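Local coordinates for protein 3' terminal uridylyl transferase (Trypanosoma brucei, PDB 5HZD) that adds uridines to the 3'-hydroxyl of guide RNAs, ribosomal RNAs and some messenger RNAs, and takes part in mitochondrial RNA editing, at residues A[143-148]-A[168-174]. Numbering follows the deposited sequence.
Sequences EKNAVR and SHARVPI
P173 fits against the start of helix 143-156, its ring between E143 and V147, one turn apart, illustrating how a hairpin loop can pack on a helix through a proline, with neighbouring loop residues completing the contact. Its CG lies 3.7 Å from CB of E143, whose side chain crosses the ring at about a right angle, while its CB meets CG2 of V147 at 3.8 Å. The other methyl of V147, CG1, reaches CB of S168 at 4.0 Å. K144 continues the contact alongside the loop backbone, its CG 3.7 Å from CB of S168.

Polar links lie at both ends. K144 NZ donates a 3.0 Å hydrogen bond to NE2 of H169, 35° out of the imidazole plane; a bend at chi4 (51°) brings the amine round, while CD packs 3.4 Å from CE1 of H169. A water donates to E143 OE2 and P173 O, each over 2.8 Å, and the same carboxylate oxygen is salt-bridged to R290.

The arrangement joins the helix to the turn between antiparallel strands 164-167 and 174-177 of the nucleotidyltransferase palm. That turn carries R171, a probable RNA-binding residue, and leads to I174, beside D286, probably important for catalysis.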
loop_
_atom_site.group_PDB
_atom_site.type_symbol
_atom_site.label_atom_id
_atom_site.label_comp_id
_atom_site.label_asym_id
_atom_site.label_seq_id
_atom_site.Cartn_x
_atom_site.Cartn_y
_atom_site.Cartn_z
ATOM N N GLU A 143 6.192 20.344 5.549
ATOM C CA GLU A 143 5.038 19.512 5.278
ATOM C C GLU A 143 3.806 19.846 6.096
ATOM O O GLU A 143 2.697 19.628 5.616
ATOM C CB GLU A 143 5.395 18.023 5.414
ATOM C CG GLU A 143 6.292 17.517 4.297
ATOM C CD GLU A 143 7.009 16.246 4.722
ATOM O OE1 GLU A 143 7.914 16.350 5.591
ATOM O OE2 GLU A 143 6.670 15.177 4.191
ATOM N N LYS A 144 3.979 20.357 7.322
ATOM C CA LYS A 144 2.809 20.751 8.089
ATOM C C LYS A 144 2.030 21.832 7.316
ATOM O O LYS A 144 0.783 21.873 7.312
ATOM C CB LYS A 144 3.236 21.273 9.469
ATOM C CG LYS A 144 2.140 21.976 10.242
ATOM C CD LYS A 144 2.636 22.536 11.576
ATOM C CE LYS A 144 1.636 23.542 12.154
ATOM N NZ LYS A 144 0.235 23.009 12.200
ATOM N N ASN A 145 2.776 22.715 6.650
ATOM C CA ASN A 145 2.096 23.805 5.952
ATOM C C ASN A 145 1.481 23.327 4.657
ATOM O O ASN A 145 0.396 23.779 4.271
ATOM C CB ASN A 145 3.062 24.978 5.712
ATOM C CG ASN A 145 3.561 25.543 6.992
ATOM O OD1 ASN A 145 2.795 25.672 7.942
ATOM N ND2 ASN A 145 4.839 25.867 7.042
ATOM N N ALA A 146 2.152 22.390 3.986
ATOM C CA ALA A 146 1.629 21.781 2.773
ATOM C C ALA A 146 0.304 21.073 3.082
ATOM O O ALA A 146 -0.684 21.195 2.348
ATOM C CB ALA A 146 2.654 20.794 2.204
ATOM N N VAL A 147 0.274 20.333 4.189
ATOM C CA VAL A 147 -0.961 19.656 4.587
ATOM C C VAL A 147 -2.097 20.650 4.794
ATOM O O VAL A 147 -3.211 20.420 4.294
ATOM C CB VAL A 147 -0.758 18.847 5.900
ATOM C CG1 VAL A 147 -2.114 18.547 6.583
ATOM C CG2 VAL A 147 0.026 17.575 5.618
ATOM N N ARG A 148 -1.825 21.760 5.487
ATOM C CA ARG A 148 -2.879 22.761 5.752
ATOM C C ARG A 148 -3.298 23.442 4.442
ATOM O O ARG A 148 -4.484 23.632 4.212
ATOM C CB ARG A 148 -2.441 23.772 6.823
ATOM C CG ARG A 148 -2.109 23.044 8.144
ATOM C CD ARG A 148 -1.255 23.834 9.114
ATOM N NE ARG A 148 -1.865 25.107 9.455
ATOM C CZ ARG A 148 -1.280 26.280 9.228
ATOM N NH1 ARG A 148 -0.067 26.320 8.666
ATOM N NH2 ARG A 148 -1.900 27.411 9.569
ATOM N N SER A 168 -1.219 17.051 10.308
ATOM C CA SER A 168 -0.077 17.928 10.008
ATOM C C SER A 168 1.134 17.617 10.878
ATOM O O SER A 168 2.268 18.004 10.539
ATOM C CB SER A 168 -0.493 19.392 10.164
ATOM O OG SER A 168 -1.061 19.601 11.445
ATOM N N HIS A 169 0.899 16.887 11.970
ATOM C CA HIS A 169 1.929 16.677 12.991
ATOM C C HIS A 169 2.418 15.233 13.189
ATOM O O HIS A 169 3.205 14.966 14.091
ATOM C CB HIS A 169 1.473 17.284 14.321
ATOM C CG HIS A 169 1.473 18.783 14.326
ATOM N ND1 HIS A 169 2.598 19.528 14.611
ATOM C CD2 HIS A 169 0.489 19.677 14.063
ATOM C CE1 HIS A 169 2.307 20.814 14.534
ATOM N NE2 HIS A 169 1.033 20.932 14.203
ATOM N N ALA A 170 1.975 14.310 12.345
ATOM C CA ALA A 170 2.544 12.967 12.338
ATOM C C ALA A 170 4.025 13.037 11.948
ATOM O O ALA A 170 4.505 14.082 11.507
ATOM C CB ALA A 170 1.801 12.098 11.371
ATOM N N ARG A 171 4.744 11.926 12.096
ATOM C CA ARG A 171 6.162 11.891 11.744
ATOM C C ARG A 171 6.301 12.200 10.258
ATOM O O ARG A 171 7.237 12.880 9.823
ATOM C CB ARG A 171 6.752 10.515 12.058
ATOM C CG ARG A 171 8.199 10.540 12.534
ATOM C CD ARG A 171 8.752 9.124 12.656
ATOM N NE ARG A 171 8.408 8.308 11.489
ATOM C CZ ARG A 171 9.104 8.280 10.354
ATOM N NH1 ARG A 171 10.191 9.026 10.219
ATOM N NH2 ARG A 171 8.710 7.503 9.351
ATOM N N VAL A 172 5.350 11.689 9.487
ATOM C CA VAL A 172 5.210 12.044 8.086
ATOM C C VAL A 172 3.839 12.716 7.970
ATOM O O VAL A 172 2.818 12.029 8.009
ATOM C CB VAL A 172 5.261 10.801 7.179
ATOM C CG1 VAL A 172 5.219 11.204 5.725
ATOM C CG2 VAL A 172 6.525 9.986 7.451
ATOM N N PRO A 173 3.803 14.061 7.878
ATOM C CA PRO A 173 2.479 14.683 7.783
ATOM C C PRO A 173 1.772 14.299 6.499
ATOM O O PRO A 173 2.385 14.218 5.431
ATOM C CB PRO A 173 2.800 16.180 7.746
ATOM C CG PRO A 173 4.154 16.269 8.436
ATOM C CD PRO A 173 4.876 15.066 7.935
ATOM N N ILE A 174 0.475 14.031 6.604
ATOM C CA ILE A 174 -0.311 13.585 5.458
ATOM C C ILE A 174 -1.719 14.150 5.572
ATOM O O ILE A 174 -2.091 14.729 6.597
ATOM C CB ILE A 174 -0.411 12.046 5.360
ATOM C CG1 ILE A 174 -1.031 11.470 6.639
ATOM C CG2 ILE A 174 0.960 11.421 5.136
ATOM C CD1 ILE A 174 -1.454 9.988 6.466
HETATM O O HOH W 1 4.387 13.784 3.519
#